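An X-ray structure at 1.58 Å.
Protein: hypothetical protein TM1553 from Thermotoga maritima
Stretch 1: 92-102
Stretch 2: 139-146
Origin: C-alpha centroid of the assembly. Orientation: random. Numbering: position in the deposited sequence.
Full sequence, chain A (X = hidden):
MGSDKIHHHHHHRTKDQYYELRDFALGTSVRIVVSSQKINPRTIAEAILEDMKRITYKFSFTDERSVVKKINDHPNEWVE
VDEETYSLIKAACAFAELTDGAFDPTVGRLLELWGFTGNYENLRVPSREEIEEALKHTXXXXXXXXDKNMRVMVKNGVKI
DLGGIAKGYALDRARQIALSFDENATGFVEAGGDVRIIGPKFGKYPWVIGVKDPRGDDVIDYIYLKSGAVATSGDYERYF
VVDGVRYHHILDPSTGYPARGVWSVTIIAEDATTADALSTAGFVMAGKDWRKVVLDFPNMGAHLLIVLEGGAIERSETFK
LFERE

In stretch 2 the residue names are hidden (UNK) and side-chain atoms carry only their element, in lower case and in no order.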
# COMPACT_ATOMS: atom_id res chain seq x y z
N ALA A 92 0.41 10.91 -2.66
CA ALA A 92 -0.75 10.24 -2.12
C ALA A 92 -2.01 11.03 -2.47
O ALA A 92 -3.02 10.47 -2.87
CB ALA A 92 -0.59 10.07 -0.60
N CYS A 93 -1.93 12.34 -2.32
CA CYS A 93 -3.08 13.17 -2.72
C CYS A 93 -3.32 13.09 -4.25
O CYS A 93 -4.45 13.09 -4.66
CB CYS A 93 -2.93 14.60 -2.23
SG CYS A 93 -3.03 14.69 -0.42
N ALA A 94 -2.27 12.96 -5.05
CA ALA A 94 -2.45 12.81 -6.50
C ALA A 94 -3.13 11.49 -6.86
O ALA A 94 -3.98 11.45 -7.77
CB ALA A 94 -1.14 12.94 -7.18
N PHE A 95 -2.84 10.43 -6.11
CA PHE A 95 -3.61 9.18 -6.31
C PHE A 95 -5.07 9.30 -5.88
O PHE A 95 -5.93 8.66 -6.45
CB PHE A 95 -2.95 7.98 -5.62
CG PHE A 95 -1.78 7.40 -6.37
CD1 PHE A 95 -1.98 6.64 -7.51
CD2 PHE A 95 -0.48 7.60 -5.93
CE1 PHE A 95 -0.87 6.08 -8.20
CE2 PHE A 95 0.59 7.05 -6.59
CZ PHE A 95 0.40 6.32 -7.75
N ALA A 96 -5.32 10.05 -4.81
CA ALA A 96 -6.69 10.29 -4.36
C ALA A 96 -7.47 11.03 -5.46
O ALA A 96 -8.58 10.64 -5.81
CB ALA A 96 -6.71 11.04 -3.08
N GLU A 97 -6.83 12.03 -6.08
CA GLU A 97 -7.49 12.74 -7.17
C GLU A 97 -7.73 11.82 -8.37
O GLU A 97 -8.82 11.82 -8.97
CB GLU A 97 -6.66 13.96 -7.54
CG GLU A 97 -7.36 14.80 -8.56
CD GLU A 97 -6.79 16.18 -8.63
OE1 GLU A 97 -7.06 16.97 -7.68
OE2 GLU A 97 -6.07 16.48 -9.61
N LEU A 98 -6.76 11.00 -8.71
CA LEU A 98 -6.87 10.11 -9.84
C LEU A 98 -8.01 9.13 -9.67
O LEU A 98 -8.66 8.71 -10.65
CB LEU A 98 -5.56 9.33 -10.00
CG LEU A 98 -5.47 8.31 -11.11
CD1 LEU A 98 -5.56 9.04 -12.46
CD2 LEU A 98 -4.17 7.54 -10.96
N THR A 99 -8.25 8.69 -8.43
CA THR A 99 -9.26 7.68 -8.14
C THR A 99 -10.58 8.24 -7.55
O THR A 99 -11.39 7.48 -6.98
CB THR A 99 -8.65 6.56 -7.25
OG1 THR A 99 -8.26 7.14 -6.00
CG2 THR A 99 -7.47 5.96 -7.89
N ASP A 100 -10.78 9.56 -7.62
CA ASP A 100 -11.92 10.23 -7.05
C ASP A 100 -12.14 9.87 -5.62
O ASP A 100 -13.27 9.65 -5.17
CB ASP A 100 -13.17 9.94 -7.88
CG ASP A 100 -13.00 10.34 -9.36
OD1 ASP A 100 -12.40 11.40 -9.64
OD2 ASP A 100 -13.46 9.59 -10.25
N GLY A 101 -11.04 9.79 -4.88
CA GLY A 101 -11.10 9.51 -3.45
C GLY A 101 -11.28 8.08 -3.04
O GLY A 101 -11.44 7.81 -1.84
N ALA A 102 -11.30 7.15 -3.99
CA ALA A 102 -11.37 5.72 -3.61
C ALA A 102 -10.14 5.28 -2.80
O ALA A 102 -10.26 4.58 -1.78
CB ALA A 102 -11.56 4.85 -4.84
N UNK A 139 -11.27 13.46 3.82
CA UNK A 139 -11.32 13.94 2.42
C UNK A 139 -9.99 14.57 2.03
O UNK A 139 -9.52 15.52 2.70
N UNK A 140 -9.39 14.07 0.95
CA UNK A 140 -8.02 14.53 0.58
C UNK A 140 -7.93 16.00 0.26
O UNK A 140 -6.85 16.59 0.35
c UNK A 140 -9.36 14.51 -4.35
o UNK A 140 -9.96 14.78 -5.57
c UNK A 140 -9.96 13.64 -3.47
c UNK A 140 -7.54 14.87 -2.84
c UNK A 140 -8.13 14.01 -1.90
c UNK A 140 -9.34 13.40 -2.23
c UNK A 140 -7.45 13.74 -0.60
c UNK A 140 -8.17 15.13 -4.05
N UNK A 141 -9.03 16.60 -0.16
CA UNK A 141 -9.03 18.03 -0.46
C UNK A 141 -8.78 18.92 0.76
O UNK A 141 -8.54 20.12 0.62
c UNK A 141 -10.46 17.76 -2.56
n UNK A 141 -13.29 17.83 -5.15
c UNK A 141 -10.31 18.43 -1.19
c UNK A 141 -12.01 17.41 -4.51
c UNK A 141 -11.84 18.07 -3.16
N UNK A 142 -8.81 18.33 1.96
CA UNK A 142 -8.53 19.03 3.21
C UNK A 142 -7.04 19.13 3.51
O UNK A 142 -6.66 19.69 4.51
c UNK A 142 -10.74 18.51 4.23
n UNK A 142 -11.44 17.38 4.05
c UNK A 142 -9.26 18.36 4.35
o UNK A 142 -11.28 19.64 4.28
N UNK A 143 -6.20 18.51 2.68
CA UNK A 143 -4.75 18.68 2.82
C UNK A 143 -4.29 19.78 1.88
O UNK A 143 -4.44 19.63 0.65
c UNK A 143 -4.63 16.22 3.22
c UNK A 143 -4.01 17.41 2.46
c UNK A 143 -2.49 17.55 2.78
N UNK A 144 -3.75 20.85 2.45
CA UNK A 144 -3.32 22.03 1.68
C UNK A 144 -1.81 22.08 1.64
O UNK A 144 -1.13 21.67 2.61
c UNK A 144 -3.84 23.30 2.32
c UNK A 144 -5.77 24.65 3.20
c UNK A 144 -6.17 22.89 1.45
c UNK A 144 -5.34 23.30 2.66
N UNK A 145 -1.29 22.60 0.52
CA UNK A 145 0.14 22.63 0.24
C UNK A 145 0.62 24.04 -0.01
O UNK A 145 -0.06 24.81 -0.68
c UNK A 145 0.98 19.53 -0.21
c UNK A 145 -1.41 18.46 -1.07
c UNK A 145 0.70 18.17 -0.00
c UNK A 145 -1.11 19.82 -1.25
c UNK A 145 0.09 20.35 -0.82
c UNK A 145 0.41 21.79 -1.00
c UNK A 145 -0.51 17.65 -0.42
N UNK A 146 1.81 24.33 0.52
CA UNK A 146 2.56 25.55 0.26
C UNK A 146 3.88 25.13 -0.40
O UNK A 146 4.88 24.88 0.28
c UNK A 146 2.77 26.26 1.58
c UNK A 146 3.64 27.51 1.48
o UNK A 146 3.84 28.13 2.55
o UNK A 146 4.09 27.85 0.36

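Position 139 has backbone atoms and nothing more. No side-chain atom is present, and nothing here touches stretch 1. Its phi and psi are 141° and 125°. At these angles a CB would be jammed against the carbonyl O of the residue before, which by itself calls for glycine. The residue is Gly139.

Position 140 carries one carbon, then a ring of six carbons bearing one oxygen. CA-to-CB points toward stretch 1. One face of the ring lies against the helix, with the CB of Ala96 over it. The ring oxygen comes near the backbone of Glu97. A six-carbon ring with a single oxygen at its far end is a phenol, so this is Tyr140. Ala96 CB is 3.5 Å from Tyr140 CG. It sits 3.8 Å from the ring centroid and 25° off the normal, a CH-pi contact. Glu97 CA is 3.6 Å from Tyr140 OH. Near the end of stretch 1, Gly101 N is 4.2 Å from Tyr140 CE1. Chi1 is p, at 69°.

Position 141 shows four carbons in a row ending in a nitrogen. The chain is unbranched and makes no contact with stretch 1. This is Lys141. It is exposed and extended, with chi2, chi3 and chi4 all t.

Position 142 has two carbons, the second carrying one oxygen and one nitrogen. That is a short carboxamide. It does not reach stretch 1. The residue is Asn142. Its ND2 donates to Gly139 O at 3.0 Å, and its backbone N donates to the same Gly139 O, also at 3.0 Å. Side chain and backbone of Asn142 thus share one acceptor, Gly139 O, across the 3-10 segment. OD1 is hydrogen-bonded elsewhere in the structure.

Position 143 has three carbons, one carrying the other two. The branch is at CB, which lies 4.1 Å from Cys93 SG. The residue is Val143. It is buried and begins the strand. Its N donates to Tyr140 O at 3.1 Å.

Position 144 has four carbons, forked at the second. It is out of reach of stretch 1. This is Leu144, with chi1 m and chi2 t.

Position 145 has one carbon and then a ring of six carbons with no oxygen. The ring presents its edge to the sulfur of Cys93. The residue is Phe145. Cys93 SG is 3.9 Å from Phe145 CZ and lies near the ring plane.

Position 146 has two carbons, the second carrying two oxygens. This short carboxylate is far from stretch 1. The residue is Asp146, and both oxygens are hydrogen-bonded elsewhere in the structure.

The contact works by packing. No hydrogen bond crosses between the stretches, and together they bury 303 Å². Tyr140 has the largest covered area of any residue here. Its ring lies flat enough on the helix for the small Ala96 methyl to rest on its face. Cys93, one helical turn before Glu97, also touches Tyr140 through its O, and its sulfur packs against Val143 and the edge of Phe145.

Stretch 2 (139-146) GYKNVLFD
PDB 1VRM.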